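Side-chain contacts in xyloglucan-specific endo-beta-1,4-glucanase GH12 (Aspergillus niveus, PDB 4NPR), which probably cleaves internal beta-1,4-glucosidic linkages of xyloglucan, keeping the beta configuration, and leaves other cell wall components intact: residues A[33-37]-A[38-42]; A[161-165]-A[166-170]. One frame throughout, in Å; residues are numbered along the deposited sequence.

In the fold
Two tight beta hairpins illustrate how a beta jelly roll finishes the borders of one sheet. Interaction 1 comes first along the chain and pairs strand 33-36 with strand 39-42; interaction 2, much later, pairs strand 163-164 with the start of strand 167-176. Both belong to the mixed sheet, and strands 33-36 and 163-164 are its two outermost members within this chain. The contacts sit on opposite sides of the chain's centre, with their own centres 30 Å apart and nearest atoms about 17 Å apart. Beneath interaction 1 lies strand 53-64 of the other sheet, whereas interaction 2 is backed by helix 198-207. Each hairpin thus forms one border of the same sheet, without touching the other.

Interaction 1. Residues A[33-37]-A[38-42]; sequences SVTEG and NYILY
Val-34 and Leu-41 face each other as an antiparallel hydrogen-bonded pair, and Ser-33, next to them, meets Tyr-42 in a non-hydrogen-bonded pair; this alternation is what a beta hairpin imposes on its side chains. Leu-41 N binds Val-34 O at 2.8 Å, nearly in line with the carbonyl, while the return bond from Val-34 N to Leu-41 O is longer, 3.2 Å. On the same side of the sheet, Val-34 CG2 lies alongside Leu-41 CB at 4.2 Å. These two side chains continue onto strands 25-27 and 53-64 respectively, so the face carrying Val-34 and Leu-41 rests on the other sheet.

The reverse face begins with Ser-33, whose CB comes obliquely to Tyr-42 CD1 at 3.8 Å. Ile-40, with CG1 anti to its carbonyl carbon and CG2 anti to the backbone N (chi1 -67°), fills the next place: CG2 spreads over the rim of one face of the Tyr-42 ring, 3.4 Å above its plane, and also approaches Ser-33 CB, at 4.0 Å. Its other branch, CG1, runs beside Thr-35 OG1 at 3.6 Å.

A type II' turn from Glu-36 to Tyr-39 closes the hairpin, Gly-37 supplying the positive phi (48°) at its second position.

Chemically, the backbone bonds fix the register, whereas the side chains divide by face: Val-34 and Leu-41 join Glu-36 and Tyr-39, whose hydroxyl is held by Asn-66 O and Val-240 N, against the other sheet, and Ser-33, Thr-35, Ile-40 and Tyr-42 make a mixed hydroxyl, aliphatic and aromatic layer opposite.

Interaction 2. Residues A[161-165]-A[166-170]; sequences TPTVA and GIKFN
A chi1 of -77° sets Phe-169 CG beside its own backbone N and sends the ring back toward Val-164, whose CB stands 4.2 Å from Phe-169 CD2. On the other face of the hairpin, Lys-168 CG is anti to the backbone N (chi1 -151°), which leads the aliphatic chain past Thr-163; Thr-163 OG1 lies 3.6 Å from Lys-168 CG, the two side chains crossing at a slant. Further bends in the lysine carry NZ to 3.5 Å from Thr-161 O, a loose polar approach and no hydrogen bond.

Around the Phe-169 ring the neighbours are sharply sorted. Val-164 O sits at the rim in the ring plane, 3.4 Å from Phe-169 CE2, while Ile-167 CG2 covers part of one face. The planes of Phe-169 and Phe-200 of helix 198-207 are steeply inclined, at about 75°. Phe-169, which also touches Ala-186 of strand 179-186, is buried, and Val-164 touches the same helix.

A type I' turn from Val-164 to Ile-167, with Ala-165 and Gly-166 both at positive phi, joins the strands. Val-164 N binds Ile-167 O at 3.0 Å; the reciprocal bond, Ile-167 N to Val-164 O, is 3.1 Å, its donor well above the carbonyl plane. Beyond the turn, Phe-169 N grips Pro-162 O at 2.9 Å.

Val-164 O thus faces both an amide N-H and an aromatic C-H edge. Such a rim should be weakly positive, probably making the approach mildly favourable, while the lysine's hydrocarbon chain merely lies against Thr-163 on a side that remains exposed.

Interaction 1. Residues A[33-37]-A[38-42]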
ATOM      1  N   SER A  33      14.719  -3.332   7.839  1.00 17.43           N
ATOM      2  CA  SER A  33      14.496  -2.035   7.163  1.00 17.83           C
ATOM      3  C   SER A  33      15.773  -1.210   6.921  1.00 19.28           C
ATOM      4  O   SER A  33      16.838  -1.499   7.447  1.00 18.94           O
ATOM      5  CB  SER A  33      13.480  -1.193   7.928  1.00 17.77           C
ATOM      6  OG  SER A  33      14.006  -0.656   9.118  1.00 17.70           O
ATOM      7  N   VAL A  34      15.648  -0.191   6.078  1.00 21.46           N
ATOM      8  CA  VAL A  34      16.729   0.727   5.742  1.00 21.38           C
ATOM      9  C   VAL A  34      16.086   2.042   5.416  1.00 20.66           C
ATOM     10  O   VAL A  34      14.963   2.078   4.948  1.00 21.64           O
ATOM     11  CB  VAL A  34      17.560   0.286   4.511  1.00 24.11           C
ATOM     12  CG1 VAL A  34      18.690  -0.626   4.924  1.00 25.44           C
ATOM     13  CG2 VAL A  34      16.693  -0.395   3.443  1.00 25.49           C
ATOM     14  N   THR A  35      16.817   3.110   5.643  1.00 19.62           N
ATOM     15  CA  THR A  35      16.349   4.458   5.466  1.00 20.38           C
ATOM     16  C   THR A  35      17.061   5.057   4.256  1.00 21.66           C
ATOM     17  O   THR A  35      18.260   4.943   4.145  1.00 23.03           O
ATOM     18  CB  THR A  35      16.720   5.261   6.734  1.00 21.19           C
ATOM     19  OG1 THR A  35      16.071   4.668   7.872  1.00 21.13           O
ATOM     20  CG2 THR A  35      16.368   6.766   6.607  1.00 20.98           C
ATOM     21  N   GLU A  36      16.354   5.705   3.341  1.00 22.48           N
ATOM     22  CA  GLU A  36      17.016   6.314   2.198  1.00 22.76           C
ATOM     23  C   GLU A  36      16.272   7.565   1.838  1.00 22.33           C
ATOM     24  O   GLU A  36      15.085   7.539   1.561  1.00 25.41           O
ATOM     25  CB  GLU A  36      17.019   5.387   0.981  1.00 24.28           C
ATOM     26  CG  GLU A  36      17.448   3.946   1.223  1.00 26.73           C
ATOM     27  CD  GLU A  36      18.970   3.713   1.368  1.00 29.65           C
ATOM     28  OE1 GLU A  36      19.796   4.667   1.210  1.00 27.85           O
ATOM     29  OE2 GLU A  36      19.324   2.527   1.639  1.00 30.49           O
ATOM     30  N   GLY A  37      16.973   8.669   1.791  1.00 21.95           N
ATOM     31  CA  GLY A  37      16.333   9.954   1.560  1.00 21.77           C
ATOM     32  C   GLY A  37      15.131  10.094   2.466  1.00 19.61           C
ATOM     33  O   GLY A  37      15.235  10.057   3.696  1.00 17.89           O
ATOM     34  N   ASN A  38      13.978  10.227   1.847  1.00 18.70           N
ATOM     35  CA  ASN A  38      12.767  10.417   2.610  1.00 18.40           C
ATOM     36  C   ASN A  38      11.951   9.187   2.805  1.00 16.79           C
ATOM     37  O   ASN A  38      10.816   9.298   3.197  1.00 17.16           O
ATOM     38  CB  ASN A  38      11.944  11.491   1.940  1.00 19.17           C
ATOM     39  CG  ASN A  38      12.661  12.788   1.941  1.00 19.66           C
ATOM     40  OD1 ASN A  38      13.153  13.235   2.978  1.00 19.50           O
ATOM     41  ND2 ASN A  38      12.771  13.390   0.780  1.00 21.10           N
ATOM     42  N   TYR A  39      12.544   8.020   2.598  1.00 16.07           N
ATOM     43  CA  TYR A  39      11.819   6.762   2.707  1.00 16.30           C
ATOM     44  C   TYR A  39      12.480   5.868   3.771  1.00 15.72           C
ATOM     45  O   TYR A  39      13.630   6.069   4.118  1.00 15.64           O
ATOM     46  CB  TYR A  39      11.747   6.055   1.337  1.00 16.40           C
ATOM     47  CG  TYR A  39      11.115   6.898   0.227  1.00 16.92           C
ATOM     48  CD1 TYR A  39       9.723   6.989   0.102  1.00 16.89           C
ATOM     49  CD2 TYR A  39      11.905   7.630  -0.703  1.00 17.47           C
ATOM     50  CE1 TYR A  39       9.120   7.744  -0.897  1.00 16.45           C
ATOM     51  CE2 TYR A  39      11.297   8.391  -1.721  1.00 17.08           C
ATOM     52  CZ  TYR A  39       9.903   8.443  -1.798  1.00 16.77           C
ATOM     53  OH  TYR A  39       9.255   9.179  -2.767  1.00 17.53           O
ATOM     54  N   ILE A  40      11.698   4.970   4.358  1.00 15.48           N
ATOM     55  CA  ILE A  40      12.201   3.818   5.056  1.00 15.46           C
ATOM     56  C   ILE A  40      11.532   2.669   4.329  1.00 16.10           C
ATOM     57  O   ILE A  40      10.304   2.678   4.096  1.00 16.47           O
ATOM     58  CB  ILE A  40      11.806   3.812   6.534  1.00 16.71           C
ATOM     59  CG1 ILE A  40      12.496   4.964   7.289  1.00 17.43           C
ATOM     60  CG2 ILE A  40      12.238   2.517   7.216  1.00 17.46           C
ATOM     61  CD1 ILE A  40      11.857   5.279   8.629  1.00 17.45           C
ATOM     62  N   LEU A  41      12.340   1.713   3.906  1.00 15.13           N
ATOM     63  CA  LEU A  41      11.859   0.577   3.168  1.00 15.14           C
ATOM     64  C   LEU A  41      11.846  -0.579   4.130  1.00 13.98           C
ATOM     65  O   LEU A  41      12.842  -0.835   4.781  1.00 14.44           O
ATOM     66  CB  LEU A  41      12.786   0.297   1.988  1.00 15.49           C
ATOM     67  CG  LEU A  41      12.505  -0.901   1.093  1.00 16.32           C
ATOM     68  CD1 LEU A  41      11.282  -0.670   0.225  1.00 17.08           C
ATOM     69  CD2 LEU A  41      13.688  -1.142   0.165  1.00 17.25           C
ATOM     70  N   TYR A  42      10.739  -1.298   4.182  1.00 13.22           N
ATOM     71  CA  TYR A  42      10.484  -2.315   5.212  1.00 12.95           C
ATOM     72  C   TYR A  42      10.216  -3.652   4.583  1.00 12.13           C
ATOM     73  O   TYR A  42       9.556  -3.710   3.574  1.00 12.49           O
ATOM     74  CB  TYR A  42       9.209  -1.984   5.997  1.00 13.16           C
ATOM     75  CG  TYR A  42       9.246  -0.766   6.873  1.00 13.49           C
ATOM     76  CD1 TYR A  42       9.706  -0.858   8.204  1.00 13.80           C
ATOM     77  CD2 TYR A  42       8.777   0.483   6.409  1.00 13.66           C
ATOM     78  CE1 TYR A  42       9.710   0.249   9.041  1.00 13.68           C
ATOM     79  CE2 TYR A  42       8.784   1.608   7.247  1.00 13.41           C
ATOM     80  CZ  TYR A  42       9.240   1.475   8.558  1.00 13.58           C
ATOM     81  OH  TYR A  42       9.269   2.534   9.418  1.00 13.67           O
TER

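Interaction 2. Residues A[161-165]-A[166-170]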
ATOM      1  N   THR A 161     -18.603   2.478  -7.064  1.00 14.19           N
ATOM      2  CA  THR A 161     -17.673   2.221  -8.142  1.00 14.69           C
ATOM      3  C   THR A 161     -17.180   3.529  -8.766  1.00 15.18           C
ATOM      4  O   THR A 161     -17.275   3.724  -9.960  1.00 17.23           O
ATOM      5  CB  THR A 161     -18.353   1.313  -9.197  1.00 14.64           C
ATOM      6  OG1 THR A 161     -19.570   1.928  -9.656  1.00 14.22           O
ATOM      7  CG2 THR A 161     -18.690  -0.106  -8.589  1.00 14.16           C
ATOM      8  N   PRO A 162     -16.597   4.419  -7.954  1.00 15.67           N
ATOM      9  CA  PRO A 162     -16.146   5.724  -8.455  1.00 14.80           C
ATOM     10  C   PRO A 162     -14.899   5.687  -9.335  1.00 14.87           C
ATOM     11  O   PRO A 162     -14.115   4.761  -9.272  1.00 13.92           O
ATOM     12  CB  PRO A 162     -15.800   6.453  -7.176  1.00 14.37           C
ATOM     13  CG  PRO A 162     -15.186   5.354  -6.333  1.00 14.49           C
ATOM     14  CD  PRO A 162     -16.050   4.152  -6.599  1.00 14.94           C
ATOM     15  N   THR A 163     -14.742   6.726 -10.146  1.00 16.13           N
ATOM     16  CA  THR A 163     -13.568   6.925 -10.982  1.00 16.35           C
ATOM     17  C   THR A 163     -12.762   8.041 -10.283  1.00 16.20           C
ATOM     18  O   THR A 163     -13.270   9.104 -10.041  1.00 18.56           O
ATOM     19  CB  THR A 163     -14.005   7.331 -12.425  1.00 16.79           C
ATOM     20  OG1 THR A 163     -14.584   6.204 -13.104  1.00 16.42           O
ATOM     21  CG2 THR A 163     -12.837   7.858 -13.239  1.00 16.52           C
ATOM     22  N   VAL A 164     -11.526   7.782  -9.933  1.00 16.29           N
ATOM     23  CA  VAL A 164     -10.699   8.709  -9.201  1.00 16.63           C
ATOM     24  C   VAL A 164      -9.322   8.619  -9.822  1.00 17.69           C
ATOM     25  O   VAL A 164      -8.834   7.505 -10.140  1.00 19.66           O
ATOM     26  CB  VAL A 164     -10.526   8.274  -7.732  1.00 17.55           C
ATOM     27  CG1 VAL A 164      -9.705   9.304  -6.962  1.00 17.50           C
ATOM     28  CG2 VAL A 164     -11.879   7.991  -7.083  1.00 17.45           C
ATOM     29  N   ALA A 165      -8.710   9.785  -9.998  1.00 17.10           N
ATOM     30  CA  ALA A 165      -7.399   9.945 -10.635  1.00 17.10           C
ATOM     31  C   ALA A 165      -7.288   9.181 -11.961  1.00 16.99           C
ATOM     32  O   ALA A 165      -6.255   8.579 -12.269  1.00 16.86           O
ATOM     33  CB  ALA A 165      -6.279   9.588  -9.647  1.00 17.75           C
ATOM     34  N   GLY A 166      -8.389   9.236 -12.723  1.00 17.01           N
ATOM     35  CA  GLY A 166      -8.510   8.664 -14.073  1.00 16.52           C
ATOM     36  C   GLY A 166      -8.781   7.162 -14.167  1.00 17.13           C
ATOM     37  O   GLY A 166      -8.830   6.642 -15.254  1.00 17.09           O
ATOM     38  N   ILE A 167      -8.943   6.473 -13.032  1.00 17.63           N
ATOM     39  CA  ILE A 167      -9.056   5.006 -12.984  1.00 16.87           C
ATOM     40  C   ILE A 167     -10.375   4.654 -12.326  1.00 15.70           C
ATOM     41  O   ILE A 167     -10.731   5.251 -11.322  1.00 14.04           O
ATOM     42  CB  ILE A 167      -7.946   4.401 -12.062  1.00 17.89           C
ATOM     43  CG1 ILE A 167      -6.552   4.623 -12.641  1.00 17.41           C
ATOM     44  CG2 ILE A 167      -8.177   2.913 -11.792  1.00 18.47           C
ATOM     45  CD1 ILE A 167      -5.453   4.260 -11.671  1.00 16.91           C
ATOM     46  N   LYS A 168     -11.073   3.667 -12.879  1.00 16.24           N
ATOM     47  CA  LYS A 168     -12.319   3.155 -12.297  1.00 16.70           C
ATOM     48  C   LYS A 168     -12.012   2.147 -11.188  1.00 15.15           C
ATOM     49  O   LYS A 168     -11.227   1.227 -11.359  1.00 14.93           O
ATOM     50  CB  LYS A 168     -13.182   2.517 -13.351  1.00 19.03           C
ATOM     51  CG  LYS A 168     -14.703   2.574 -13.077  1.00 23.08           C
ATOM     52  CD  LYS A 168     -15.477   2.869 -14.389  1.00 25.22           C
ATOM     53  CE  LYS A 168     -16.869   2.207 -14.452  1.00 28.04           C
ATOM     54  NZ  LYS A 168     -17.714   2.481 -13.252  1.00 27.85           N
ATOM     55  N   PHE A 169     -12.622   2.378 -10.040  1.00 13.70           N
ATOM     56  CA  PHE A 169     -12.395   1.608  -8.833  1.00 12.67           C
ATOM     57  C   PHE A 169     -13.669   0.923  -8.369  1.00 12.21           C
ATOM     58  O   PHE A 169     -14.752   1.483  -8.492  1.00 12.20           O
ATOM     59  CB  PHE A 169     -11.916   2.565  -7.744  1.00 12.30           C
ATOM     60  CG  PHE A 169     -10.477   2.966  -7.893  1.00 11.81           C
ATOM     61  CD1 PHE A 169      -9.464   2.082  -7.568  1.00 11.95           C
ATOM     62  CD2 PHE A 169     -10.140   4.187  -8.364  1.00 11.72           C
ATOM     63  CE1 PHE A 169      -8.139   2.427  -7.727  1.00 11.85           C
ATOM     64  CE2 PHE A 169      -8.829   4.534  -8.519  1.00 11.85           C
ATOM     65  CZ  PHE A 169      -7.825   3.664  -8.188  1.00 11.54           C
ATOM     66  N   ASN A 170     -13.538  -0.290  -7.845  1.00 12.22           N
ATOM     67  CA  ASN A 170     -14.512  -0.811  -6.912  1.00 12.04           C
ATOM     68  C   ASN A 170     -14.102  -0.326  -5.510  1.00 12.25           C
ATOM     69  O   ASN A 170     -12.971  -0.530  -5.100  1.00 13.19           O
ATOM     70  CB  ASN A 170     -14.506  -2.308  -6.890  1.00 11.73           C
ATOM     71  CG  ASN A 170     -15.075  -2.922  -8.141  1.00 11.90           C
ATOM     72  OD1 ASN A 170     -15.939  -2.386  -8.806  1.00 11.71           O
ATOM     73  ND2 ASN A 170     -14.569  -4.089  -8.460  1.00 12.43           N
TER